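Local coordinates for protein 4-alpha-glucanotransferase (Corynebacterium glutamicum, PDB 5B68) that is an amylomaltase, or disproportionating enzyme, a 4-alpha-glucanotransferase whose main domain belongs to the TIM-barrel clan, at residues L532-Q546 with W597-N609. Sequence-based numbering, arbitrary orientation.
With SO4 (sulfate ion), chain I.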
loop_
_atom_site.group_PDB
_atom_site.type_symbol
_atom_site.label_atom_id
_atom_site.label_comp_id
_atom_site.label_asym_id
_atom_site.label_seq_id
_atom_site.Cartn_x
_atom_site.Cartn_y
_atom_site.Cartn_z
ATOM N N LEU A 532 13.428 -5.441 14.207
ATOM C CA LEU A 532 14.303 -5.774 15.345
ATOM C C LEU A 532 14.662 -4.480 16.137
ATOM O O LEU A 532 14.502 -4.434 17.326
ATOM C CB LEU A 532 15.607 -6.396 14.816
ATOM C CG LEU A 532 16.757 -6.416 15.853
ATOM C CD1 LEU A 532 16.531 -7.633 16.696
ATOM C CD2 LEU A 532 18.127 -6.433 15.265
ATOM N N TRP A 533 15.093 -3.444 15.448
ATOM C CA TRP A 533 15.632 -2.248 16.154
ATOM C C TRP A 533 14.580 -1.542 17.020
ATOM O O TRP A 533 14.935 -0.859 17.970
ATOM C CB TRP A 533 16.230 -1.247 15.188
ATOM C CG TRP A 533 17.329 -1.679 14.357
ATOM C CD1 TRP A 533 17.355 -1.701 12.995
ATOM C CD2 TRP A 533 18.591 -2.197 14.792
ATOM N NE1 TRP A 533 18.558 -2.154 12.545
ATOM C CE2 TRP A 533 19.340 -2.485 13.625
ATOM C CE3 TRP A 533 19.169 -2.419 16.047
ATOM C CZ2 TRP A 533 20.643 -2.984 13.676
ATOM C CZ3 TRP A 533 20.453 -2.957 16.105
ATOM C CH2 TRP A 533 21.170 -3.236 14.933
ATOM N N PHE A 534 13.291 -1.728 16.702
ATOM C CA PHE A 534 12.194 -1.115 17.486
ATOM C C PHE A 534 11.575 -1.984 18.522
ATOM O O PHE A 534 10.713 -1.519 19.261
ATOM C CB PHE A 534 11.082 -0.623 16.540
ATOM C CG PHE A 534 11.563 0.254 15.432
ATOM C CD1 PHE A 534 12.557 1.197 15.632
ATOM C CD2 PHE A 534 10.955 0.201 14.177
ATOM C CE1 PHE A 534 12.985 2.024 14.598
ATOM C CE2 PHE A 534 11.371 1.042 13.123
ATOM C CZ PHE A 534 12.381 1.963 13.342
ATOM N N GLU A 535 11.955 -3.256 18.647
ATOM C CA GLU A 535 11.165 -4.165 19.446
ATOM C C GLU A 535 11.597 -4.196 20.903
ATOM O O GLU A 535 12.802 -4.352 21.179
ATOM C CB GLU A 535 11.293 -5.596 18.921
ATOM C CG GLU A 535 10.613 -5.900 17.573
ATOM C CD GLU A 535 9.147 -5.466 17.509
ATOM O OE1 GLU A 535 8.740 -4.836 16.486
ATOM O OE2 GLU A 535 8.446 -5.781 18.480
ATOM N N HIS A 536 10.622 -4.105 21.814
ATOM C CA HIS A 536 10.857 -4.064 23.236
ATOM C C HIS A 536 10.160 -5.253 23.739
ATOM O O HIS A 536 9.183 -5.713 23.124
ATOM C CB HIS A 536 10.270 -2.750 23.872
ATOM C CG HIS A 536 11.013 -1.517 23.511
ATOM N ND1 HIS A 536 11.934 -0.941 24.354
ATOM C CD2 HIS A 536 10.930 -0.704 22.434
ATOM C CE1 HIS A 536 12.429 0.146 23.784
ATOM N NE2 HIS A 536 11.834 0.318 22.614
ATOM N N SER A 537 10.667 -5.812 24.833
ATOM C CA SER A 537 10.073 -6.959 25.445
ATOM C C SER A 537 8.713 -6.537 26.050
ATOM O O SER A 537 8.648 -5.527 26.723
ATOM C CB SER A 537 11.006 -7.440 26.556
ATOM O OG SER A 537 10.580 -8.619 27.178
ATOM N N PRO A 538 7.648 -7.295 25.806
ATOM C CA PRO A 538 6.498 -7.011 26.644
ATOM C C PRO A 538 6.806 -7.274 28.120
ATOM O O PRO A 538 6.297 -6.543 28.960
ATOM C CB PRO A 538 5.455 -7.990 26.149
ATOM C CG PRO A 538 6.257 -9.162 25.687
ATOM C CD PRO A 538 7.519 -8.588 25.115
ATOM N N SER A 539 7.665 -8.262 28.419
ATOM C CA SER A 539 7.872 -8.754 29.790
ATOM C C SER A 539 8.924 -8.022 30.681
ATOM O O SER A 539 8.574 -7.551 31.759
ATOM C CB SER A 539 8.149 -10.260 29.765
ATOM O OG SER A 539 9.401 -10.582 29.206
ATOM N N GLN A 540 10.195 -7.962 30.268
ATOM C CA GLN A 540 11.254 -7.268 31.038
ATOM C C GLN A 540 11.557 -5.948 30.353
ATOM O O GLN A 540 11.045 -5.691 29.286
ATOM C CB GLN A 540 12.516 -8.144 31.187
ATOM C CG GLN A 540 13.357 -8.358 29.926
ATOM C CD GLN A 540 14.245 -9.632 29.953
ATOM O OE1 GLN A 540 14.849 -10.008 28.921
ATOM N NE2 GLN A 540 14.343 -10.284 31.129
ATOM N N PRO A 541 12.336 -5.067 30.983
ATOM C CA PRO A 541 12.741 -3.878 30.205
ATOM C C PRO A 541 13.849 -4.231 29.211
ATOM O O PRO A 541 14.616 -5.193 29.428
ATOM C CB PRO A 541 13.214 -2.859 31.264
ATOM C CG PRO A 541 13.071 -3.529 32.602
ATOM C CD PRO A 541 12.737 -4.987 32.399
ATOM N N GLY A 542 13.907 -3.483 28.121
ATOM C CA GLY A 542 14.902 -3.737 27.104
ATOM C C GLY A 542 14.380 -4.522 25.908
ATOM O O GLY A 542 13.159 -4.679 25.719
ATOM N N PRO A 543 15.310 -5.034 25.077
ATOM C CA PRO A 543 14.856 -5.590 23.802
ATOM C C PRO A 543 14.027 -6.841 23.932
ATOM O O PRO A 543 14.176 -7.638 24.875
ATOM C CB PRO A 543 16.173 -5.887 23.066
ATOM C CG PRO A 543 17.200 -4.973 23.704
ATOM C CD PRO A 543 16.785 -5.043 25.173
ATOM N N ARG A 544 13.197 -7.058 22.923
ATOM C CA ARG A 544 12.396 -8.249 22.866
ATOM C C ARG A 544 13.231 -9.553 22.759
ATOM O O ARG A 544 14.123 -9.647 21.915
ATOM C CB ARG A 544 11.444 -8.176 21.655
ATOM C CG ARG A 544 10.368 -9.264 21.667
ATOM C CD ARG A 544 9.459 -9.116 20.437
ATOM N NE ARG A 544 8.628 -7.899 20.584
ATOM C CZ ARG A 544 7.448 -7.856 21.191
ATOM N NH1 ARG A 544 6.810 -6.669 21.273
ATOM N NH2 ARG A 544 6.863 -8.930 21.688
ATOM N N ARG A 545 12.893 -10.548 23.549
ATOM C CA ARG A 545 13.629 -11.826 23.477
ATOM C C ARG A 545 13.184 -12.625 22.239
ATOM O O ARG A 545 12.028 -12.499 21.735
ATOM C CB ARG A 545 13.400 -12.695 24.719
ATOM C CG ARG A 545 13.828 -12.047 26.066
ATOM C CD ARG A 545 13.417 -12.967 27.208
ATOM N NE ARG A 545 14.293 -14.139 27.298
ATOM C CZ ARG A 545 15.510 -14.100 27.871
ATOM N NH1 ARG A 545 16.250 -15.209 27.913
ATOM N NH2 ARG A 545 16.001 -12.944 28.387
ATOM N N GLN A 546 14.039 -13.526 21.807
ATOM C CA GLN A 546 13.719 -14.315 20.626
ATOM C C GLN A 546 12.360 -14.944 20.699
ATOM O O GLN A 546 11.559 -14.905 19.713
ATOM C CB GLN A 546 14.763 -15.393 20.385
ATOM C CG GLN A 546 14.567 -16.179 19.112
ATOM C CD GLN A 546 15.766 -17.059 18.892
ATOM O OE1 GLN A 546 15.959 -18.045 19.608
ATOM N NE2 GLN A 546 16.573 -16.701 17.914
ATOM N N TRP A 597 21.499 0.724 23.558
ATOM C CA TRP A 597 20.374 -0.076 23.032
ATOM C C TRP A 597 20.907 -1.247 22.163
ATOM O O TRP A 597 20.474 -2.392 22.345
ATOM C CB TRP A 597 19.496 0.861 22.174
ATOM C CG TRP A 597 18.292 0.204 21.494
ATOM C CD1 TRP A 597 18.007 0.213 20.166
ATOM C CD2 TRP A 597 17.256 -0.519 22.129
ATOM N NE1 TRP A 597 16.854 -0.481 19.932
ATOM C CE2 TRP A 597 16.368 -0.945 21.114
ATOM C CE3 TRP A 597 16.977 -0.850 23.465
ATOM C CZ2 TRP A 597 15.234 -1.684 21.383
ATOM C CZ3 TRP A 597 15.823 -1.571 23.748
ATOM C CH2 TRP A 597 14.944 -1.965 22.669
ATOM N N GLN A 598 21.820 -0.934 21.244
ATOM C CA GLN A 598 22.527 -1.967 20.420
ATOM C C GLN A 598 23.147 -3.060 21.313
ATOM O O GLN A 598 22.971 -4.269 21.088
ATOM C CB GLN A 598 23.551 -1.349 19.508
ATOM C CG GLN A 598 22.928 -0.571 18.355
ATOM C CD GLN A 598 23.850 -0.258 17.220
ATOM O OE1 GLN A 598 24.783 -1.003 16.888
ATOM N NE2 GLN A 598 23.589 0.868 16.569
ATOM N N ALA A 599 23.773 -2.647 22.400
ATOM C CA ALA A 599 24.445 -3.608 23.272
ATOM C C ALA A 599 23.485 -4.519 23.864
ATOM O O ALA A 599 23.683 -5.732 23.897
ATOM C CB ALA A 599 25.259 -2.868 24.376
ATOM N N GLU A 600 22.381 -3.959 24.345
ATOM C CA GLU A 600 21.335 -4.736 24.938
ATOM C C GLU A 600 20.754 -5.766 23.955
ATOM O O GLU A 600 20.399 -6.912 24.359
ATOM C CB GLU A 600 20.216 -3.812 25.485
ATOM C CG GLU A 600 20.571 -3.168 26.831
ATOM C CD GLU A 600 19.523 -2.175 27.322
ATOM O OE1 GLU A 600 18.372 -2.602 27.468
ATOM O OE2 GLU A 600 19.889 -1.012 27.606
ATOM N N ILE A 601 20.621 -5.350 22.687
ATOM C CA ILE A 601 20.099 -6.268 21.647
ATOM C C ILE A 601 21.099 -7.401 21.372
ATOM O O ILE A 601 20.695 -8.583 21.267
ATOM C CB ILE A 601 19.842 -5.507 20.321
ATOM C CG1 ILE A 601 18.600 -4.593 20.478
ATOM C CG2 ILE A 601 19.615 -6.482 19.159
ATOM C CD1 ILE A 601 18.355 -3.704 19.273
ATOM N N LEU A 602 22.375 -7.031 21.291
ATOM C CA LEU A 602 23.426 -8.012 21.050
ATOM C C LEU A 602 23.495 -9.000 22.221
ATOM O O LEU A 602 23.719 -10.199 22.013
ATOM C CB LEU A 602 24.766 -7.312 20.817
ATOM C CG LEU A 602 24.827 -6.429 19.534
ATOM C CD1 LEU A 602 26.061 -5.549 19.550
ATOM C CD2 LEU A 602 24.775 -7.230 18.231
ATOM N N ASP A 603 23.313 -8.502 23.465
ATOM C CA ASP A 603 23.184 -9.413 24.616
ATOM C C ASP A 603 22.008 -10.334 24.519
ATOM O O ASP A 603 22.077 -11.524 24.894
ATOM C CB ASP A 603 23.136 -8.633 25.948
ATOM C CG ASP A 603 24.508 -8.093 26.362
ATOM O OD1 ASP A 603 25.555 -8.523 25.790
ATOM O OD2 ASP A 603 24.498 -7.163 27.201
ATOM N N VAL A 604 20.881 -9.815 24.021
ATOM C CA VAL A 604 19.705 -10.702 23.877
ATOM C C VAL A 604 19.948 -11.750 22.810
ATOM O O VAL A 604 19.516 -12.882 22.942
ATOM C CB VAL A 604 18.403 -9.861 23.663
ATOM C CG1 VAL A 604 17.362 -10.597 22.890
ATOM C CG2 VAL A 604 17.871 -9.390 25.029
ATOM N N ALA A 605 20.617 -11.336 21.727
ATOM C CA ALA A 605 20.989 -12.272 20.637
ATOM C C ALA A 605 21.909 -13.398 21.145
ATOM O O ALA A 605 21.716 -14.587 20.845
ATOM C CB ALA A 605 21.627 -11.496 19.486
ATOM N N ALA A 606 22.831 -13.012 21.999
ATOM C CA ALA A 606 23.717 -13.971 22.630
ATOM C C ALA A 606 22.995 -14.913 23.567
ATOM O O ALA A 606 23.388 -16.068 23.641
ATOM C CB ALA A 606 24.887 -13.239 23.316
ATOM N N SER A 607 21.936 -14.484 24.281
ATOM C CA SER A 607 21.144 -15.419 25.087
ATOM C C SER A 607 20.433 -16.437 24.256
ATOM O O SER A 607 20.085 -17.531 24.708
ATOM C CB SER A 607 20.094 -14.658 25.917
ATOM O OG SER A 607 20.776 -13.843 26.851
ATOM N N ALA A 608 20.205 -16.074 23.000
ATOM C CA ALA A 608 19.615 -17.008 22.035
ATOM C C ALA A 608 20.689 -17.803 21.250
ATOM O O ALA A 608 20.341 -18.500 20.333
ATOM C CB ALA A 608 18.732 -16.225 21.067
ATOM N N ASN A 609 21.953 -17.711 21.648
ATOM C CA ASN A 609 23.066 -18.406 20.971
ATOM C C ASN A 609 23.367 -17.891 19.558
ATOM O O ASN A 609 24.091 -18.526 18.813
ATOM C CB ASN A 609 22.905 -19.931 21.081
ATOM C CG ASN A 609 22.993 -20.395 22.559
ATOM O OD1 ASN A 609 23.797 -19.894 23.301
ATOM N ND2 ASN A 609 22.165 -21.311 22.952
HETATM S S SO4 I . 3.390 -7.807 22.489
HETATM O O1 SO4 I . 3.276 -9.064 21.693
HETATM O O2 SO4 I . 2.552 -7.897 23.730
HETATM O O3 SO4 I . 4.783 -7.530 22.917
HETATM O O4 SO4 I . 2.992 -6.710 21.583
HETATM O O HOH W 1 16.562 -13.963 23.137
HETATM O O HOH W 2 19.264 -18.111 17.458
#
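Trp597 reaches from helix 587-607 into loop 532-546, and its indole meets that loop on several sides. In this TIM-barrel enzyme the contact packs the loop joining barrel strands 528-531 and 553-556 along the C-terminal half of the helix. The indole N-H, Trp597 NE1, donates to the carbonyl Trp533 O at 2.8 Å, the acceptor lying close to the ring plane. With CG anti to the backbone N (chi1 178°), the indole extends so that its six-membered ring lies against one face of the His536 imidazole in an offset stack, planes 29° apart. Over a face of the same ring sits Pro543, whose CG lies 4.1 Å from the ring centroid in a CH-pi contact. Proline suits this place: its rigid ring also presses CG against Ile601 CG1, at 3.5 Å, and CD against the Glu600 CB methylene. Branched Ile601 serves several neighbours, CD1 touching Trp533 CE3 at 3.6 Å while CG2 faces Leu532. Farther along, Val604 sets CG1 against the carbonyl Arg544 O.

In the second shell, Arg544 turns from the helix, its NE forming a salt bridge with Glu535 OE2 (3.0 Å), while NH1 and NH2 both grip O3 of a sulfate ion, probably from the crystallisation liquor. Gly542, at phi 100°, has no CB to jam against the carbonyl O of Pro541 or run into Glu600 OE1. Helix 627-639 backs the apolar side through Phe637, which touches Leu532 and Val604 and accepts from Gln546 NE2 through its carbonyl. Where the helix ends in a Schellman motif, one water accepts from Gln546 NE2 and donates to Ala608 O, each at 3.1 Å.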